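Local coordinates for protein peptide methionine sulfoxide reductase msrA/msrB (Neisseria gonorrhoeae, PDB 2H30) that reduces methionine sulfoxide in peptides, its thioredoxin-like N-terminal domain taking electrons from DsbD and handing them to the downstream methionine sulfoxide reductases, at residues A[93-97]-A[98-102]; A[117-121]-A[122-126]; A[140-144]-A[145-149]. The protein carries 2 engineered substitutions. All coordinates share one frame; numbering follows the deposited sequence.

How the contacts relate
Contact 1, contact 2 and contact 3 follow one another along a single thioredoxin-like domain and never overlap in sequence. Contact 1 lies on the surface where the chain leaves helix 90-95 for strand 105-107; its centre is about 22 Å from that of contact 2 and about 24 Å from that of contact 3, and it touches neither. Contacts 2 and 3 are neighbours, about 14 Å between centres: residues 117-126 lead into strand 124-128, strand 134-139 follows at the sheet edge, and residues 140-149 open helix 144-152. Strand 124-128 packs against Gly140, and Pro123 against Ser141. Contact 2 lies beside the CxxC motif, the probable redox centre; contact 1 is set apart from it.

Contact 1: A[93-97]-A[98-102]; sequences KWYAG and LNYPK
With chi1 of -79° and chi2 of 61°, Leu98 sets CG beside its own backbone N and turns its methyl fork to the ring of Trp94, with CD2 also against Tyr95; both aromatic side chains leave the helix with CG anti to the backbone N (chi1 166° for Trp94). One methyl, Leu98 CD1, sits over a face of the indole, 4.1 Å from the centroid of the six-membered ring of Trp94, in a CH-pi contact displaced toward the rim. The other, Leu98 CD2, lies 3.8 Å from Trp94 CH2 and also meets Tyr95, 4.0 Å from CD1 of the phenol ring, so that the leucine fork is shared between two successive aromatic side chains.

A type I beta turn runs from Tyr95 to Leu98, closed by a hydrogen bond of 2.9 Å from Leu98 N to Tyr95 O. Farther along, the hydroxyl of Tyr95 approaches Tyr100 from near the plane of its ring, with Tyr95 OH 3.7 Å from Tyr100 CB. A water in the plane of the Tyr95 ring accepts from Tyr95 OH at 2.7 Å and donates to Tyr100 O, tying Tyr95 to the loop beyond the turn.

Outside the segments, Lys86 makes a cation-pi contact with Trp94, while Leu57 and Glu61 of helix 51-64 touch Leu98 and Tyr100, respectively. The whole is a type I beta turn following helix 90-95, with Leu98 packed on Trp94 and Tyr95, in the surface connection to strand 105-107 of this thioredoxin-like fold.

Contact 2: A[117-121]-A[122-126]; sequences LNISV and YPSWA
Ser124 and Val121 meet across the cis-proline turn of the thioredoxin fold, the cis peptide lying between Tyr122 and Pro123 just ahead of strand 124-128. The tight side faces inward. Ile119 CG2 packs 3.9 Å from Ser124 CB, and farther from the bend Leu117 CD1 meets Ala126 CB at the same separation. Ile119 is buried, and like Leu117 it also touches Ile137 of strand 134-139; between them these side chains fill the space between the returning loop and the strand.

The outer side is looser: Ser120 is exposed, with its CB turned away from residues 122-126. The Tyr122 ring turns away from the bend to pack on other parts of the fold, keeping a glancing approach of CE1 to Ile119 CG2 at 4.1 Å. That ring reaches Phe82 and Cys53, and Pro123 also touches Cys53, which places the turn beside the CxxC motif, the probable redox centre as in other thioredoxins.

Across the bend, Ser124 turns OG beside its own backbone N (chi1 -75°), which sets it within reach of Val121 O. From there Ser124 OG donates a 2.7 Å hydrogen bond to Val121 O, arriving 41° out of the carbonyl plane.

Contact 3: A[140-144]-A[145-149]; sequences GSINE and AQALA
A capping box closes the N-terminus of helix 144-152, with Asn143 at the N-cap and Gln146 answering it from the first turn. Asn143 OD1 accepts from Gln146 N at 2.8 Å, the donor nearly in line with the side-chain C=O; a chi1 of 61° swings CG between the backbone N and carbonyl carbon and brings OD1 over the helix end. Asn143 N donates to Gln146 OE1, also at 2.8 Å, in the carbonyl plane and on a lone pair. Each amide is held through its oxygen by the other residue's backbone N-H, and the two planes stack 29° apart.

Regular helical bonds start at once, from Ala147 N to Asn143 O (2.9 Å) and from Leu148 N to Glu144 O (2.8 Å). On the buried side, Ile142 CD1 rests 3.7 Å from Ala147 CB. Glu144 CG and Leu148 CD1 lie 4.2 Å apart, the side chains running alongside.

Of the other polar ends, Gln146 NE2 bonds to Leu158 O and Ser141 OG to Glu56; Asn143 ND2 has a weak bond to Leu161 O. Trp63 touches Glu144 and Ala147, and Trp125 touches Ile142: the helix start meets helix 51-64 and strand 124-128, following edge strand 134-139.

Contact 1: A[93-97]-A[98-102]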
ATOM      1  N   LYS A  93       2.797 -17.255   5.703  1.00 19.83           N
ATOM      2  CA  LYS A  93       3.866 -18.238   5.752  1.00 20.85           C
ATOM      3  C   LYS A  93       4.867 -18.031   4.613  1.00 19.45           C
ATOM      4  O   LYS A  93       6.049 -18.043   4.853  1.00 22.06           O
ATOM      5  CB  LYS A  93       3.277 -19.662   5.722  1.00 22.24           C
ATOM      6  CG  LYS A  93       4.372 -20.721   5.913  1.00 28.62           C
ATOM      7  CD  LYS A  93       5.392 -20.366   7.041  1.00 36.93           C
ATOM      8  CE  LYS A  93       4.722 -19.931   8.392  1.00 41.95           C
ATOM      9  NZ  LYS A  93       5.406 -18.728   9.013  1.00 42.65           N
ATOM     10  N   TRP A  94       4.352 -17.775   3.426  1.00 19.38           N
ATOM     11  CA  TRP A  94       5.188 -17.474   2.249  1.00 18.20           C
ATOM     12  C   TRP A  94       5.934 -16.159   2.523  1.00 17.34           C
ATOM     13  O   TRP A  94       7.146 -16.048   2.330  1.00 17.89           O
ATOM     14  CB  TRP A  94       4.307 -17.362   1.001  1.00 17.86           C
ATOM     15  CG  TRP A  94       5.077 -16.734  -0.118  1.00 18.04           C
ATOM     16  CD1 TRP A  94       6.027 -17.321  -0.922  1.00 20.73           C
ATOM     17  CD2 TRP A  94       5.048 -15.345  -0.472  1.00 17.93           C
ATOM     18  NE1 TRP A  94       6.533 -16.397  -1.818  1.00 20.14           N
ATOM     19  CE2 TRP A  94       5.970 -15.172  -1.542  1.00 19.06           C
ATOM     20  CE3 TRP A  94       4.316 -14.233   0.006  1.00 17.98           C
ATOM     21  CZ2 TRP A  94       6.194 -13.929  -2.151  1.00 17.96           C
ATOM     22  CZ3 TRP A  94       4.535 -12.988  -0.606  1.00 17.92           C
ATOM     23  CH2 TRP A  94       5.477 -12.847  -1.663  1.00 17.51           C
ATOM     24  N   TYR A  95       5.190 -15.135   2.964  1.00 17.08           N
ATOM     25  CA  TYR A  95       5.825 -13.827   3.107  1.00 17.12           C
ATOM     26  C   TYR A  95       6.899 -13.770   4.179  1.00 18.00           C
ATOM     27  O   TYR A  95       7.872 -13.017   4.096  1.00 17.28           O
ATOM     28  CB  TYR A  95       4.753 -12.753   3.312  1.00 16.59           C
ATOM     29  CG  TYR A  95       5.345 -11.353   3.336  1.00 15.58           C
ATOM     30  CD1 TYR A  95       5.937 -10.834   2.179  1.00 16.77           C
ATOM     31  CD2 TYR A  95       5.440 -10.647   4.506  1.00 16.68           C
ATOM     32  CE1 TYR A  95       6.517  -9.590   2.195  1.00 16.36           C
ATOM     33  CE2 TYR A  95       6.066  -9.382   4.543  1.00 16.04           C
ATOM     34  CZ  TYR A  95       6.568  -8.881   3.367  1.00 16.07           C
ATOM     35  OH  TYR A  95       7.187  -7.662   3.387  1.00 19.37           O
ATOM     36  N   ALA A  96       6.766 -14.626   5.212  1.00 18.46           N
ATOM     37  CA  ALA A  96       7.770 -14.669   6.265  1.00 21.89           C
ATOM     38  C   ALA A  96       9.161 -15.078   5.728  1.00 22.66           C
ATOM     39  O   ALA A  96      10.166 -14.759   6.335  1.00 24.11           O
ATOM     40  CB  ALA A  96       7.305 -15.607   7.398  1.00 23.36           C
ATOM     41  N   GLY A  97       9.221 -15.726   4.557  1.00 21.47           N
ATOM     42  CA  GLY A  97      10.519 -16.013   3.926  1.00 21.18           C
ATOM     43  C   GLY A  97      11.228 -14.844   3.247  1.00 22.06           C
ATOM     44  O   GLY A  97      12.383 -14.966   2.835  1.00 21.69           O
ATOM     45  N   LEU A  98      10.486 -13.752   3.035  1.00 19.99           N
ATOM     46  CA  LEU A  98      11.071 -12.551   2.444  1.00 19.27           C
ATOM     47  C   LEU A  98      11.605 -11.673   3.556  1.00 20.14           C
ATOM     48  O   LEU A  98      11.208 -11.822   4.750  1.00 21.82           O
ATOM     49  CB  LEU A  98      10.000 -11.814   1.637  1.00 19.37           C
ATOM     50  CG  LEU A  98       9.690 -12.385   0.218  1.00 21.44           C
ATOM     51  CD1 LEU A  98       9.163 -13.828   0.161  1.00 26.32           C
ATOM     52  CD2 LEU A  98       8.810 -11.424  -0.583  1.00 19.79           C
ATOM     53  N   ASN A  99      12.505 -10.762   3.226  1.00 18.26           N
ATOM     54  CA  ASN A  99      13.106  -9.973   4.266  1.00 18.11           C
ATOM     55  C   ASN A  99      12.979  -8.459   4.070  1.00 18.00           C
ATOM     56  O   ASN A  99      13.900  -7.786   3.560  1.00 18.15           O
ATOM     57  CB  ASN A  99      14.566 -10.371   4.423  1.00 20.39           C
ATOM     58  CG  ASN A  99      15.264  -9.626   5.547  1.00 24.81           C
ATOM     59  OD1 ASN A  99      16.376  -9.142   5.366  1.00 32.85           O
ATOM     60  ND2 ASN A  99      14.626  -9.537   6.685  1.00 24.13           N
ATOM     61  N   TYR A 100      11.813  -7.935   4.484  1.00 17.80           N
ATOM     62  CA  TYR A 100      11.564  -6.483   4.433  1.00 16.99           C
ATOM     63  C   TYR A 100      11.010  -6.017   5.766  1.00 17.20           C
ATOM     64  O   TYR A 100       9.844  -5.609   5.844  1.00 18.56           O
ATOM     65  CB  TYR A 100      10.582  -6.138   3.279  1.00 16.90           C
ATOM     66  CG  TYR A 100      11.213  -6.548   1.954  1.00 14.31           C
ATOM     67  CD1 TYR A 100      12.248  -5.811   1.401  1.00 17.22           C
ATOM     68  CD2 TYR A 100      10.813  -7.731   1.320  1.00 17.10           C
ATOM     69  CE1 TYR A 100      12.884  -6.249   0.213  1.00 16.61           C
ATOM     70  CE2 TYR A 100      11.437  -8.159   0.125  1.00 17.67           C
ATOM     71  CZ  TYR A 100      12.456  -7.423  -0.391  1.00 16.79           C
ATOM     72  OH  TYR A 100      13.138  -7.779  -1.546  1.00 18.04           O
ATOM     73  N   PRO A 101      11.850  -6.060   6.787  1.00 18.87           N
ATOM     74  CA  PRO A 101      11.329  -5.871   8.144  1.00 20.84           C
ATOM     75  C   PRO A 101      10.775  -4.483   8.404  1.00 21.18           C
ATOM     76  O   PRO A 101      10.035  -4.332   9.384  1.00 25.84           O
ATOM     77  CB  PRO A 101      12.547  -6.183   9.021  1.00 21.72           C
ATOM     78  CG  PRO A 101      13.707  -5.847   8.181  1.00 22.29           C
ATOM     79  CD  PRO A 101      13.308  -6.347   6.786  1.00 19.87           C
ATOM     80  N   LYS A 102      11.090  -3.463   7.616  1.00 18.90           N
ATOM     81  CA  LYS A 102      10.543  -2.152   7.849  1.00 19.39           C
ATOM     82  C   LYS A 102       9.389  -1.773   6.929  1.00 18.35           C
ATOM     83  O   LYS A 102       8.946  -0.627   6.926  1.00 19.54           O
ATOM     84  CB  LYS A 102      11.641  -1.126   7.706  1.00 20.09           C
ATOM     85  CG  LYS A 102      12.810  -1.326   8.725  1.00 25.11           C
ATOM     86  CD  LYS A 102      12.385  -0.895  10.114  1.00 32.30           C
ATOM     87  CE  LYS A 102      13.580  -1.000  11.088  1.00 33.16           C
ATOM     88  NZ  LYS A 102      14.169  -2.397  11.126  1.00 41.72           N
TER
HETATM   89  O   HOH W   1       7.292  -6.596   5.814  1.00 20.13           O

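Contact 2: A[117-121]-A[122-126]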
ATOM      1  N   LEU A 117     -12.200  -0.004  -3.731  1.00 15.01           N
ATOM      2  CA  LEU A 117     -11.524   0.978  -4.540  1.00 15.23           C
ATOM      3  C   LEU A 117     -11.460   0.627  -6.016  1.00 14.42           C
ATOM      4  O   LEU A 117     -10.875   1.394  -6.801  1.00 15.29           O
ATOM      5  CB  LEU A 117     -10.114   1.260  -3.961  1.00 14.17           C
ATOM      6  CG  LEU A 117     -10.060   1.740  -2.523  1.00 19.10           C
ATOM      7  CD1 LEU A 117      -8.602   2.164  -2.152  1.00 20.23           C
ATOM      8  CD2 LEU A 117     -10.964   2.843  -2.247  1.00 20.74           C
ATOM      9  N   ASN A 118     -12.056  -0.508  -6.416  1.00 13.96           N
ATOM     10  CA  ASN A 118     -12.001  -0.965  -7.805  1.00 14.41           C
ATOM     11  C   ASN A 118     -10.559  -1.147  -8.314  1.00 14.97           C
ATOM     12  O   ASN A 118     -10.228  -0.784  -9.459  1.00 16.45           O
ATOM     13  CB  ASN A 118     -12.842  -0.045  -8.733  1.00 14.69           C
ATOM     14  CG  ASN A 118     -13.079  -0.625 -10.109  1.00 19.85           C
ATOM     15  OD1 ASN A 118     -13.132  -1.848 -10.296  1.00 22.31           O
ATOM     16  ND2 ASN A 118     -13.188   0.257 -11.095  1.00 20.01           N
ATOM     17  N   ILE A 119      -9.735  -1.754  -7.446  1.00 15.43           N
ATOM     18  CA  ILE A 119      -8.357  -2.040  -7.841  1.00 15.39           C
ATOM     19  C   ILE A 119      -8.368  -3.452  -8.426  1.00 17.03           C
ATOM     20  O   ILE A 119      -8.794  -4.383  -7.756  1.00 19.29           O
ATOM     21  CB  ILE A 119      -7.370  -1.811  -6.705  1.00 16.02           C
ATOM     22  CG1 ILE A 119      -7.269  -0.248  -6.539  1.00 17.53           C
ATOM     23  CG2 ILE A 119      -6.025  -2.489  -7.056  1.00 16.18           C
ATOM     24  CD1 ILE A 119      -6.289   0.225  -5.566  1.00 26.01           C
ATOM     25  N   SER A 120      -7.868  -3.577  -9.655  1.00 19.08           N
ATOM     26  CA  SER A 120      -7.887  -4.866 -10.346  1.00 21.38           C
ATOM     27  C   SER A 120      -6.528  -5.252 -10.923  1.00 22.10           C
ATOM     28  O   SER A 120      -6.346  -6.402 -11.437  1.00 24.22           O
ATOM     29  CB  SER A 120      -8.944  -4.882 -11.509  1.00 22.29           C
ATOM     30  OG  SER A 120      -8.720  -3.745 -12.344  1.00 29.27           O
ATOM     31  N   VAL A 121      -5.598  -4.287 -10.885  1.00 19.42           N
ATOM     32  CA  VAL A 121      -4.278  -4.499 -11.455  1.00 18.92           C
ATOM     33  C   VAL A 121      -3.230  -4.120 -10.440  1.00 16.26           C
ATOM     34  O   VAL A 121      -3.448  -3.255  -9.625  1.00 16.60           O
ATOM     35  CB  VAL A 121      -4.048  -3.793 -12.784  1.00 21.41           C
ATOM     36  CG1 VAL A 121      -5.137  -4.171 -13.835  1.00 24.00           C
ATOM     37  CG2 VAL A 121      -3.905  -2.352 -12.646  1.00 24.96           C
ATOM     38  N   TYR A 122      -2.133  -4.838 -10.491  1.00 14.45           N
ATOM     39  CA  TYR A 122      -1.031  -4.589  -9.545  1.00 14.45           C
ATOM     40  C   TYR A 122       0.246  -4.291 -10.283  1.00 14.34           C
ATOM     41  O   TYR A 122       0.486  -4.829 -11.425  1.00 16.92           O
ATOM     42  CB  TYR A 122      -0.800  -5.820  -8.693  1.00 13.87           C
ATOM     43  CG  TYR A 122      -1.960  -6.230  -7.797  1.00 13.85           C
ATOM     44  CD1 TYR A 122      -2.639  -5.282  -7.010  1.00 15.39           C
ATOM     45  CD2 TYR A 122      -2.329  -7.549  -7.692  1.00 16.19           C
ATOM     46  CE1 TYR A 122      -3.649  -5.687  -6.105  1.00 15.53           C
ATOM     47  CE2 TYR A 122      -3.366  -7.937  -6.817  1.00 15.53           C
ATOM     48  CZ  TYR A 122      -3.982  -6.995  -6.034  1.00 15.21           C
ATOM     49  OH  TYR A 122      -4.944  -7.331  -5.136  1.00 16.45           O
ATOM     50  N   PRO A 123       1.102  -3.484  -9.657  1.00 13.90           N
ATOM     51  CA  PRO A 123       0.782  -2.708  -8.444  1.00 12.17           C
ATOM     52  C   PRO A 123      -0.204  -1.602  -8.793  1.00 13.02           C
ATOM     53  O   PRO A 123      -0.370  -1.245  -9.966  1.00 13.34           O
ATOM     54  CB  PRO A 123       2.127  -2.058  -8.080  1.00 15.58           C
ATOM     55  CG  PRO A 123       2.959  -2.151  -9.332  1.00 16.00           C
ATOM     56  CD  PRO A 123       2.438  -3.187 -10.221  1.00 14.66           C
ATOM     57  N   SER A 124      -0.878  -1.120  -7.771  1.00 12.33           N
ATOM     58  CA  SER A 124      -1.608   0.144  -7.874  1.00 10.34           C
ATOM     59  C   SER A 124      -1.450   0.854  -6.560  1.00 11.72           C
ATOM     60  O   SER A 124      -1.066   0.226  -5.545  1.00 12.48           O
ATOM     61  CB  SER A 124      -3.120  -0.085  -8.082  1.00 12.87           C
ATOM     62  OG  SER A 124      -3.362  -0.517  -9.432  1.00 15.17           O
ATOM     63  N   TRP A 125      -1.719   2.159  -6.581  1.00 12.16           N
ATOM     64  CA  TRP A 125      -1.519   2.986  -5.369  1.00 11.44           C
ATOM     65  C   TRP A 125      -2.762   3.769  -5.070  1.00 14.14           C
ATOM     66  O   TRP A 125      -3.479   4.152  -6.011  1.00 15.32           O
ATOM     67  CB  TRP A 125      -0.390   3.973  -5.643  1.00 12.56           C
ATOM     68  CG  TRP A 125       0.975   3.268  -5.772  1.00 12.78           C
ATOM     69  CD1 TRP A 125       1.502   2.634  -6.910  1.00 14.35           C
ATOM     70  CD2 TRP A 125       1.979   3.223  -4.777  1.00 13.35           C
ATOM     71  NE1 TRP A 125       2.779   2.170  -6.601  1.00 14.09           N
ATOM     72  CE2 TRP A 125       3.088   2.506  -5.307  1.00 15.47           C
ATOM     73  CE3 TRP A 125       2.026   3.654  -3.451  1.00 14.53           C
ATOM     74  CZ2 TRP A 125       4.267   2.280  -4.550  1.00 13.33           C
ATOM     75  CZ3 TRP A 125       3.196   3.441  -2.687  1.00 12.45           C
ATOM     76  CH2 TRP A 125       4.306   2.734  -3.249  1.00 13.42           C
ATOM     77  N   ALA A 126      -3.015   3.990  -3.786  1.00 14.38           N
ATOM     78  CA  ALA A 126      -4.087   4.935  -3.431  1.00 13.28           C
ATOM     79  C   ALA A 126      -3.574   5.956  -2.443  1.00 14.07           C
ATOM     80  O   ALA A 126      -2.756   5.640  -1.597  1.00 14.73           O
ATOM     81  CB  ALA A 126      -5.292   4.185  -2.847  1.00 14.71           C
TER

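Contact 3: A[140-144]-A[145-149]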
ATOM      1  N   GLY A 140      -0.824   0.898 -11.704  1.00 15.46           N
ATOM      2  CA  GLY A 140       0.559   0.561 -12.101  1.00 13.58           C
ATOM      3  C   GLY A 140       1.572   1.191 -11.192  1.00 13.86           C
ATOM      4  O   GLY A 140       1.213   1.732 -10.145  1.00 15.53           O
ATOM      5  N   SER A 141       2.824   1.021 -11.599  1.00 14.27           N
ATOM      6  CA  SER A 141       3.955   1.473 -10.801  1.00 14.57           C
ATOM      7  C   SER A 141       4.092   2.966 -10.811  1.00 16.29           C
ATOM      8  O   SER A 141       3.727   3.636 -11.800  1.00 16.65           O
ATOM      9  CB  SER A 141       5.256   0.918 -11.356  1.00 17.56           C
ATOM     10  OG  SER A 141       5.230  -0.458 -11.361  1.00 22.27           O
ATOM     11  N   ILE A 142       4.685   3.486  -9.730  1.00 14.30           N
ATOM     12  CA  ILE A 142       5.061   4.891  -9.661  1.00 14.42           C
ATOM     13  C   ILE A 142       6.519   4.937  -9.211  1.00 14.78           C
ATOM     14  O   ILE A 142       6.976   4.024  -8.498  1.00 15.44           O
ATOM     15  CB  ILE A 142       4.190   5.779  -8.773  1.00 14.88           C
ATOM     16  CG1 ILE A 142       4.247   5.347  -7.301  1.00 12.64           C
ATOM     17  CG2 ILE A 142       2.742   5.805  -9.299  1.00 15.15           C
ATOM     18  CD1 ILE A 142       3.416   6.207  -6.348  1.00 15.78           C
ATOM     19  N   ASN A 143       7.207   5.985  -9.672  1.00 14.63           N
ATOM     20  CA  ASN A 143       8.570   6.204  -9.189  1.00 13.90           C
ATOM     21  C   ASN A 143       8.640   7.072  -7.936  1.00 13.66           C
ATOM     22  O   ASN A 143       7.609   7.589  -7.471  1.00 13.68           O
ATOM     23  CB  ASN A 143       9.464   6.731 -10.336  1.00 14.84           C
ATOM     24  CG  ASN A 143       9.001   8.042 -10.891  1.00 17.89           C
ATOM     25  OD1 ASN A 143       8.578   8.941 -10.175  1.00 17.04           O
ATOM     26  ND2 ASN A 143       9.074   8.175 -12.257  1.00 20.45           N
ATOM     27  N   GLU A 144       9.850   7.243  -7.385  1.00 13.00           N
ATOM     28  CA  GLU A 144       9.987   7.978  -6.077  1.00 11.91           C
ATOM     29  C   GLU A 144       9.558   9.443  -6.150  1.00 14.61           C
ATOM     30  O   GLU A 144       8.805   9.929  -5.261  1.00 14.05           O
ATOM     31  CB  GLU A 144      11.383   7.896  -5.548  1.00 12.64           C
ATOM     32  CG  GLU A 144      11.461   8.453  -4.198  1.00 13.80           C
ATOM     33  CD  GLU A 144      12.866   8.368  -3.623  1.00 16.63           C
ATOM     34  OE1 GLU A 144      13.071   8.860  -2.492  1.00 22.56           O
ATOM     35  OE2 GLU A 144      13.724   7.746  -4.292  1.00 20.03           O
ATOM     36  N   ALA A 145       9.792  10.053  -7.307  1.00 12.19           N
ATOM     37  CA  ALA A 145       9.390  11.439  -7.547  1.00 14.23           C
ATOM     38  C   ALA A 145       7.902  11.589  -7.649  1.00 12.66           C
ATOM     39  O   ALA A 145       7.346  12.539  -7.124  1.00 13.68           O
ATOM     40  CB  ALA A 145      10.075  11.976  -8.861  1.00 13.97           C
ATOM     41  N   GLN A 146       7.249  10.649  -8.360  1.00 13.76           N
ATOM     42  CA  GLN A 146       5.774  10.627  -8.438  1.00 13.32           C
ATOM     43  C   GLN A 146       5.143  10.378  -7.049  1.00 12.75           C
ATOM     44  O   GLN A 146       4.174  11.050  -6.671  1.00 13.20           O
ATOM     45  CB  GLN A 146       5.336   9.508  -9.375  1.00 13.29           C
ATOM     46  CG  GLN A 146       5.590   9.890 -10.849  1.00 14.50           C
ATOM     47  CD  GLN A 146       5.371   8.728 -11.764  1.00 18.17           C
ATOM     48  OE1 GLN A 146       5.664   7.560 -11.429  1.00 16.54           O
ATOM     49  NE2 GLN A 146       4.903   9.037 -13.008  1.00 18.60           N
ATOM     50  N   ALA A 147       5.731   9.470  -6.283  1.00 11.80           N
ATOM     51  CA  ALA A 147       5.205   9.219  -4.916  1.00 11.81           C
ATOM     52  C   ALA A 147       5.341  10.465  -4.035  1.00 12.72           C
ATOM     53  O   ALA A 147       4.443  10.840  -3.299  1.00 13.28           O
ATOM     54  CB  ALA A 147       5.935   8.010  -4.284  1.00 12.06           C
ATOM     55  N   LEU A 148       6.495  11.134  -4.134  1.00 12.38           N
ATOM     56  CA  LEU A 148       6.643  12.357  -3.344  1.00 12.07           C
ATOM     57  C   LEU A 148       5.691  13.457  -3.786  1.00 12.29           C
ATOM     58  O   LEU A 148       5.213  14.215  -2.927  1.00 13.91           O
ATOM     59  CB  LEU A 148       8.121  12.819  -3.468  1.00 13.28           C
ATOM     60  CG  LEU A 148       9.113  11.947  -2.690  1.00 13.32           C
ATOM     61  CD1 LEU A 148      10.507  12.356  -3.133  1.00 15.39           C
ATOM     62  CD2 LEU A 148       8.983  12.083  -1.147  1.00 14.34           C
ATOM     63  N   ALA A 149       5.479  13.570  -5.113  1.00 12.66           N
ATOM     64  CA  ALA A 149       4.562  14.561  -5.650  1.00 14.15           C
ATOM     65  C   ALA A 149       3.151  14.288  -5.108  1.00 15.15           C
ATOM     66  O   ALA A 149       2.470  15.200  -4.598  1.00 16.84           O
ATOM     67  CB  ALA A 149       4.586  14.508  -7.162  1.00 14.65           C
TER